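Long-range contact in colicin-D (Escherichia coli, PDB 5ZNM), which kills closely related bacteria by blocking protein synthesis through its C-terminal tRNase domain, here joined to the central domain: residues A185-T197 against P205-P217. Numbering follows the deposited sequence.
Sequences AVRDTATGLDKIT and PSRTILVNPVPQP
An antiparallel beta hairpin in the central domain of colicin D pairs strand 194-197 with strand 207-212, the two inner strands of a four-stranded mixed sheet. Asp194 with Val211 and Ile196 with Ile209 are hydrogen-bonded pairs, each closed by two backbone bonds. Those of the isoleucine pair are nearly straight (N-H...O 171° and 170°), whereas the bond from Val211 N to Asp194 O, 2.8 Å long, is more bent. Ile196, Ile209 and Val211 pack together on the face they share with Asp194: Ile196 CD1 makes an apolar contact with Val211 CG2 at 3.9 Å, the two side chains meeting at a slant, and Phe262 of strand 262-267 touches both isoleucines.

On the other face Lys195 runs across Thr208. Because Lys195 CG stands anti to the backbone N (chi1 -178°), its methylenes pass over the threonine methyl, and Lys195 CD comes within a tight 3.5 Å of Thr208 CG2. Helix 32-42 packs on Leu193 and Leu210.

Where strand 207-212 ends, the Pro213 ring lies against the turn that leads into strand 194-197, its CG 3.3 Å from Gly192 O, and Leu193 CD2 sits 4.2 Å from Pro213 CD. Asp194 CB touches Val211 CB at 3.7 Å, while its carboxylate meets the edge of the Arg187 guanidinium, with Arg187 NE 2.8 Å from Asp194 OD1 in a salt bridge. A further bond from Arg187 NH1 to Gln26 O helps fix the guanidinium. This ion pair closes beside the Pro213 ring, whose CB lies 4.0 Å from Arg187 NH2, and the positive charge would probably favour the ionised form of the buried Asp194.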
ATOM      1  N   ALA A 185       2.361   4.123 -24.765  1.00 17.27           N
ATOM      2  CA  ALA A 185       2.008   2.720 -24.934  1.00 19.34           C
ATOM      3  C   ALA A 185       1.009   2.558 -26.074  1.00 25.10           C
ATOM      4  O   ALA A 185       0.218   3.458 -26.356  1.00 27.52           O
ATOM      5  CB  ALA A 185       1.428   2.158 -23.639  1.00 23.70           C
ATOM      6  N   VAL A 186       1.056   1.398 -26.742  1.00 19.27           N
ATOM      7  CA  VAL A 186       0.124   1.071 -27.821  1.00 21.42           C
ATOM      8  C   VAL A 186      -0.941   0.130 -27.285  1.00 23.43           C
ATOM      9  O   VAL A 186      -0.622  -0.893 -26.667  1.00 20.52           O
ATOM     10  CB  VAL A 186       0.837   0.427 -29.021  1.00 24.19           C
ATOM     11  CG1 VAL A 186      -0.193   0.018 -30.063  1.00 22.87           C
ATOM     12  CG2 VAL A 186       1.870   1.363 -29.607  1.00 24.11           C
ATOM     13  N   ARG A 187      -2.211   0.462 -27.526  1.00 21.35           N
ATOM     14  CA  ARG A 187      -3.300  -0.411 -27.117  1.00 22.37           C
ATOM     15  C   ARG A 187      -3.439  -1.558 -28.107  1.00 26.62           C
ATOM     16  O   ARG A 187      -3.583  -1.338 -29.314  1.00 26.17           O
ATOM     17  CB  ARG A 187      -4.605   0.378 -27.010  1.00 19.25           C
ATOM     18  CG  ARG A 187      -5.878  -0.455 -26.862  1.00 23.01           C
ATOM     19  CD  ARG A 187      -6.011  -1.103 -25.466  1.00 20.65           C
ATOM     20  NE  ARG A 187      -5.651  -0.214 -24.358  1.00 22.05           N
ATOM     21  CZ  ARG A 187      -6.494   0.594 -23.710  1.00 23.08           C
ATOM     22  NH1 ARG A 187      -7.775   0.675 -24.067  1.00 25.51           N
ATOM     23  NH2 ARG A 187      -6.051   1.335 -22.702  1.00 22.84           N
ATOM     24  N   ASP A 188      -3.384  -2.780 -27.588  1.00 20.10           N
ATOM     25  CA  ASP A 188      -3.630  -3.986 -28.365  1.00 23.48           C
ATOM     26  C   ASP A 188      -5.130  -4.264 -28.329  1.00 25.46           C
ATOM     27  O   ASP A 188      -5.679  -4.615 -27.278  1.00 23.67           O
ATOM     28  CB  ASP A 188      -2.828  -5.152 -27.792  1.00 20.70           C
ATOM     29  CG  ASP A 188      -2.967  -6.423 -28.615  1.00 29.43           C
ATOM     30  OD1 ASP A 188      -3.894  -6.519 -29.448  1.00 26.80           O
ATOM     31  OD2 ASP A 188      -2.145  -7.336 -28.420  1.00 33.93           O
ATOM     32  N   THR A 189      -5.794  -4.116 -29.475  1.00 23.12           N
ATOM     33  CA  THR A 189      -7.237  -4.300 -29.511  1.00 24.97           C
ATOM     34  C   THR A 189      -7.638  -5.756 -29.322  1.00 26.87           C
ATOM     35  O   THR A 189      -8.793  -6.030 -28.985  1.00 30.54           O
ATOM     36  CB  THR A 189      -7.817  -3.749 -30.826  1.00 29.65           C
ATOM     37  OG1 THR A 189      -7.137  -4.327 -31.948  1.00 29.62           O
ATOM     38  CG2 THR A 189      -7.648  -2.236 -30.902  1.00 29.62           C
ATOM     39  N   ALA A 190      -6.718  -6.698 -29.521  1.00 25.90           N
ATOM     40  CA  ALA A 190      -7.066  -8.100 -29.332  1.00 24.69           C
ATOM     41  C   ALA A 190      -7.080  -8.497 -27.858  1.00 29.36           C
ATOM     42  O   ALA A 190      -7.883  -9.345 -27.457  1.00 27.42           O
ATOM     43  CB  ALA A 190      -6.093  -8.994 -30.098  1.00 25.14           C
ATOM     44  N   THR A 191      -6.209  -7.908 -27.042  1.00 19.38           N
ATOM     45  CA  THR A 191      -6.122  -8.280 -25.634  1.00 20.16           C
ATOM     46  C   THR A 191      -6.680  -7.237 -24.687  1.00 21.36           C
ATOM     47  O   THR A 191      -6.956  -7.572 -23.534  1.00 24.95           O
ATOM     48  CB  THR A 191      -4.664  -8.525 -25.216  1.00 24.10           C
ATOM     49  OG1 THR A 191      -3.909  -7.309 -25.379  1.00 22.90           O
ATOM     50  CG2 THR A 191      -4.028  -9.653 -26.026  1.00 25.77           C
ATOM     51  N   GLY A 192      -6.790  -5.981 -25.113  1.00 19.06           N
ATOM     52  CA  GLY A 192      -7.094  -4.923 -24.170  1.00 22.69           C
ATOM     53  C   GLY A 192      -5.943  -4.526 -23.270  1.00 23.19           C
ATOM     54  O   GLY A 192      -6.165  -3.801 -22.299  1.00 22.70           O
ATOM     55  N   LEU A 193      -4.724  -4.998 -23.550  1.00 19.92           N
ATOM     56  CA  LEU A 193      -3.514  -4.582 -22.850  1.00 18.93           C
ATOM     57  C   LEU A 193      -2.792  -3.504 -23.649  1.00 20.06           C
ATOM     58  O   LEU A 193      -3.030  -3.316 -24.844  1.00 25.49           O
ATOM     59  CB  LEU A 193      -2.552  -5.761 -22.632  1.00 17.01           C
ATOM     60  CG  LEU A 193      -3.060  -6.963 -21.835  1.00 21.74           C
ATOM     61  CD1 LEU A 193      -2.034  -8.102 -21.883  1.00 23.11           C
ATOM     62  CD2 LEU A 193      -3.399  -6.573 -20.391  1.00 28.23           C
ATOM     63  N   ASP A 194      -1.886  -2.804 -22.980  1.00 18.44           N
ATOM     64  CA  ASP A 194      -1.033  -1.852 -23.669  1.00 20.85           C
ATOM     65  C   ASP A 194       0.379  -2.403 -23.749  1.00 19.73           C
ATOM     66  O   ASP A 194       0.759  -3.321 -23.012  1.00 20.69           O
ATOM     67  CB  ASP A 194      -1.032  -0.492 -22.974  1.00 19.15           C
ATOM     68  CG  ASP A 194      -2.393   0.161 -23.003  1.00 31.57           C
ATOM     69  OD1 ASP A 194      -2.932   0.385 -24.115  1.00 27.99           O
ATOM     70  OD2 ASP A 194      -2.930   0.430 -21.910  1.00 34.59           O
ATOM     71  N   LYS A 195       1.160  -1.837 -24.662  1.00 20.94           N
ATOM     72  CA  LYS A 195       2.535  -2.287 -24.835  1.00 19.78           C
ATOM     73  C   LYS A 195       3.442  -1.082 -24.969  1.00 17.10           C
ATOM     74  O   LYS A 195       3.150  -0.164 -25.744  1.00 22.26           O
ATOM     75  CB  LYS A 195       2.665  -3.196 -26.064  1.00 23.16           C
ATOM     76  CG  LYS A 195       4.070  -3.754 -26.302  1.00 36.42           C
ATOM     77  CD  LYS A 195       4.013  -4.926 -27.287  1.00 39.85           C
ATOM     78  CE  LYS A 195       5.251  -5.015 -28.161  1.00 43.76           C
ATOM     79  NZ  LYS A 195       5.238  -6.241 -29.015  1.00 45.15           N
ATOM     80  N   ILE A 196       4.530  -1.095 -24.204  1.00 17.22           N
ATOM     81  CA  ILE A 196       5.627  -0.143 -24.334  1.00 18.12           C
ATOM     82  C   ILE A 196       6.843  -0.910 -24.844  1.00 21.38           C
ATOM     83  O   ILE A 196       7.111  -2.030 -24.396  1.00 21.77           O
ATOM     84  CB  ILE A 196       5.911   0.545 -22.981  1.00 16.66           C
ATOM     85  CG1 ILE A 196       4.782   1.533 -22.653  1.00 17.48           C
ATOM     86  CG2 ILE A 196       7.247   1.250 -22.987  1.00 17.20           C
ATOM     87  CD1 ILE A 196       4.740   1.910 -21.177  1.00 21.44           C
ATOM     88  N   THR A 197       7.559  -0.341 -25.807  1.00 20.27           N
ATOM     89  CA  THR A 197       8.746  -1.008 -26.331  1.00 24.30           C
ATOM     90  C   THR A 197       9.976  -0.158 -26.065  1.00 22.91           C
ATOM     91  O   THR A 197       9.972   1.051 -26.326  1.00 26.83           O
ATOM     92  CB  THR A 197       8.618  -1.302 -27.822  1.00 23.33           C
ATOM     93  OG1 THR A 197       8.403  -0.079 -28.536  1.00 25.78           O
ATOM     94  CG2 THR A 197       7.454  -2.265 -28.077  1.00 18.68           C
ATOM     95  N   PRO A 205      18.393  -7.055 -26.679  1.00 15.68           N
ATOM     96  CA  PRO A 205      17.449  -6.743 -27.767  1.00 14.40           C
ATOM     97  C   PRO A 205      16.407  -5.728 -27.325  1.00 16.55           C
ATOM     98  O   PRO A 205      16.384  -5.335 -26.152  1.00 18.56           O
ATOM     99  CB  PRO A 205      16.772  -8.095 -28.054  1.00 23.44           C
ATOM    100  CG  PRO A 205      16.877  -8.815 -26.705  1.00 21.22           C
ATOM    101  CD  PRO A 205      18.200  -8.420 -26.166  1.00 18.37           C
ATOM    102  N   SER A 206      15.543  -5.298 -28.243  1.00 18.28           N
ATOM    103  CA  SER A 206      14.390  -4.494 -27.881  1.00 17.43           C
ATOM    104  C   SER A 206      13.600  -5.206 -26.797  1.00 18.99           C
ATOM    105  O   SER A 206      13.512  -6.435 -26.785  1.00 22.28           O
ATOM    106  CB  SER A 206      13.477  -4.256 -29.094  1.00 16.46           C
ATOM    107  OG  SER A 206      14.223  -3.810 -30.225  1.00 23.76           O
ATOM    108  N   ARG A 207      13.010  -4.426 -25.892  1.00 18.95           N
ATOM    109  CA  ARG A 207      12.318  -4.967 -24.727  1.00 23.06           C
ATOM    110  C   ARG A 207      10.854  -4.560 -24.793  1.00 25.27           C
ATOM    111  O   ARG A 207      10.534  -3.367 -24.855  1.00 21.84           O
ATOM    112  CB  ARG A 207      12.961  -4.462 -23.439  1.00 20.91           C
ATOM    113  CG  ARG A 207      12.967  -5.435 -22.249  1.00 31.66           C
ATOM    114  CD  ARG A 207      11.937  -6.543 -22.335  1.00 33.80           C
ATOM    115  NE  ARG A 207      12.218  -7.619 -21.386  1.00 35.08           N
ATOM    116  CZ  ARG A 207      11.310  -8.477 -20.927  1.00 31.79           C
ATOM    117  NH1 ARG A 207      10.037  -8.384 -21.311  1.00 22.47           N
ATOM    118  NH2 ARG A 207      11.673  -9.427 -20.079  1.00 25.85           N
ATOM    119  N   THR A 208       9.973  -5.549 -24.748  1.00 17.51           N
ATOM    120  CA  THR A 208       8.539  -5.326 -24.630  1.00 19.12           C
ATOM    121  C   THR A 208       8.112  -5.293 -23.162  1.00 19.48           C
ATOM    122  O   THR A 208       8.451  -6.202 -22.399  1.00 21.85           O
ATOM    123  CB  THR A 208       7.800  -6.442 -25.352  1.00 23.65           C
ATOM    124  OG1 THR A 208       8.076  -6.358 -26.757  1.00 29.18           O
ATOM    125  CG2 THR A 208       6.311  -6.337 -25.078  1.00 22.60           C
ATOM    126  N   ILE A 209       7.366  -4.260 -22.771  1.00 17.98           N
ATOM    127  CA  ILE A 209       6.778  -4.180 -21.433  1.00 14.73           C
ATOM    128  C   ILE A 209       5.275  -4.127 -21.607  1.00 17.24           C
ATOM    129  O   ILE A 209       4.777  -3.316 -22.391  1.00 17.43           O
ATOM    130  CB  ILE A 209       7.277  -2.949 -20.654  1.00 17.17           C
ATOM    131  CG1 ILE A 209       8.789  -3.040 -20.435  1.00 23.68           C
ATOM    132  CG2 ILE A 209       6.545  -2.812 -19.310  1.00 16.11           C
ATOM    133  CD1 ILE A 209       9.422  -1.697 -20.230  1.00 26.27           C
ATOM    134  N   LEU A 210       4.568  -5.026 -20.935  1.00 19.35           N
ATOM    135  CA  LEU A 210       3.112  -5.053 -20.988  1.00 20.15           C
ATOM    136  C   LEU A 210       2.543  -4.086 -19.957  1.00 21.71           C
ATOM    137  O   LEU A 210       3.138  -3.860 -18.901  1.00 18.53           O
ATOM    138  CB  LEU A 210       2.599  -6.470 -20.716  1.00 16.14           C
ATOM    139  CG  LEU A 210       3.061  -7.536 -21.708  1.00 22.91           C
ATOM    140  CD1 LEU A 210       2.601  -8.917 -21.278  1.00 23.76           C
ATOM    141  CD2 LEU A 210       2.557  -7.222 -23.106  1.00 26.19           C
ATOM    142  N   VAL A 211       1.377  -3.522 -20.253  1.00 17.51           N
ATOM    143  CA  VAL A 211       0.696  -2.675 -19.279  1.00 15.78           C
ATOM    144  C   VAL A 211      -0.712  -3.213 -19.106  1.00 16.95           C
ATOM    145  O   VAL A 211      -1.456  -3.327 -20.088  1.00 18.42           O
ATOM    146  CB  VAL A 211       0.662  -1.199 -19.708  1.00 20.79           C
ATOM    147  CG1 VAL A 211       0.005  -0.357 -18.640  1.00 22.41           C
ATOM    148  CG2 VAL A 211       2.062  -0.675 -19.973  1.00 17.78           C
ATOM    149  N   ASN A 212      -1.069  -3.564 -17.870  1.00 17.20           N
ATOM    150  CA  ASN A 212      -2.446  -3.902 -17.550  1.00 18.73           C
ATOM    151  C   ASN A 212      -3.169  -2.590 -17.223  1.00 17.89           C
ATOM    152  O   ASN A 212      -2.882  -2.003 -16.183  1.00 19.16           O
ATOM    153  CB  ASN A 212      -2.506  -4.874 -16.373  1.00 19.92           C
ATOM    154  CG  ASN A 212      -3.917  -5.359 -16.080  1.00 21.77           C
ATOM    155  OD1 ASN A 212      -4.916  -4.800 -16.562  1.00 17.82           O
ATOM    156  ND2 ASN A 212      -4.006  -6.389 -15.249  1.00 18.79           N
ATOM    157  N   PRO A 213      -4.055  -2.090 -18.065  1.00 17.40           N
ATOM    158  CA  PRO A 213      -4.653  -0.779 -17.809  1.00 18.96           C
ATOM    159  C   PRO A 213      -5.712  -0.779 -16.722  1.00 21.38           C
ATOM    160  O   PRO A 213      -6.158   0.305 -16.343  1.00 21.54           O
ATOM    161  CB  PRO A 213      -5.261  -0.393 -19.168  1.00 19.80           C
ATOM    162  CG  PRO A 213      -5.513  -1.651 -19.847  1.00 21.95           C
ATOM    163  CD  PRO A 213      -4.536  -2.671 -19.328  1.00 12.93           C
ATOM    164  N   VAL A 214      -6.116  -1.930 -16.195  1.00 16.89           N
ATOM    165  CA  VAL A 214      -7.119  -1.999 -15.137  1.00 19.32           C
ATOM    166  C   VAL A 214      -6.407  -1.843 -13.799  1.00 19.51           C
ATOM    167  O   VAL A 214      -5.543  -2.673 -13.476  1.00 20.48           O
ATOM    168  CB  VAL A 214      -7.891  -3.322 -15.184  1.00 19.35           C
ATOM    169  CG1 VAL A 214      -8.988  -3.324 -14.125  1.00 16.45           C
ATOM    170  CG2 VAL A 214      -8.479  -3.576 -16.582  1.00 21.92           C
ATOM    171  N   PRO A 215      -6.758  -0.843 -12.981  1.00 17.15           N
ATOM    172  CA  PRO A 215      -6.163  -0.754 -11.642  1.00 19.22           C
ATOM    173  C   PRO A 215      -6.345  -2.063 -10.897  1.00 18.62           C
ATOM    174  O   PRO A 215      -7.387  -2.712 -10.985  1.00 18.55           O
ATOM    175  CB  PRO A 215      -6.933   0.397 -10.979  1.00 18.10           C
ATOM    176  CG  PRO A 215      -7.417   1.246 -12.168  1.00 15.06           C
ATOM    177  CD  PRO A 215      -7.755   0.223 -13.219  1.00 13.95           C
ATOM    178  N   GLN A 216      -5.297  -2.481 -10.203  1.00 18.58           N
ATOM    179  CA  GLN A 216      -5.356  -3.780  -9.565  1.00 20.01           C
ATOM    180  C   GLN A 216      -4.384  -3.838  -8.395  1.00 24.94           C
ATOM    181  O   GLN A 216      -3.317  -4.467  -8.497  1.00 26.61           O
ATOM    182  CB  GLN A 216      -5.035  -4.875 -10.576  1.00 21.80           C
ATOM    183  CG  GLN A 216      -5.650  -6.217 -10.259  1.00 23.76           C
ATOM    184  CD  GLN A 216      -5.622  -7.116 -11.478  1.00 28.27           C
ATOM    185  OE1 GLN A 216      -4.594  -7.718 -11.777  1.00 21.85           O
ATOM    186  NE2 GLN A 216      -6.737  -7.175 -12.215  1.00 21.78           N
ATOM    187  N   PRO A 217      -4.710  -3.195  -7.274  1.00 23.78           N
ATOM    188  CA  PRO A 217      -3.821  -3.279  -6.099  1.00 22.06           C
ATOM    189  C   PRO A 217      -3.687  -4.689  -5.545  1.00 28.36           C
ATOM    190  O   PRO A 217      -2.685  -4.997  -4.887  1.00 27.59           O
ATOM    191  CB  PRO A 217      -4.487  -2.324  -5.095  1.00 23.58           C
ATOM    192  CG  PRO A 217      -5.916  -2.288  -5.508  1.00 23.88           C
ATOM    193  CD  PRO A 217      -5.905  -2.378  -7.009  1.00 21.70           C
TER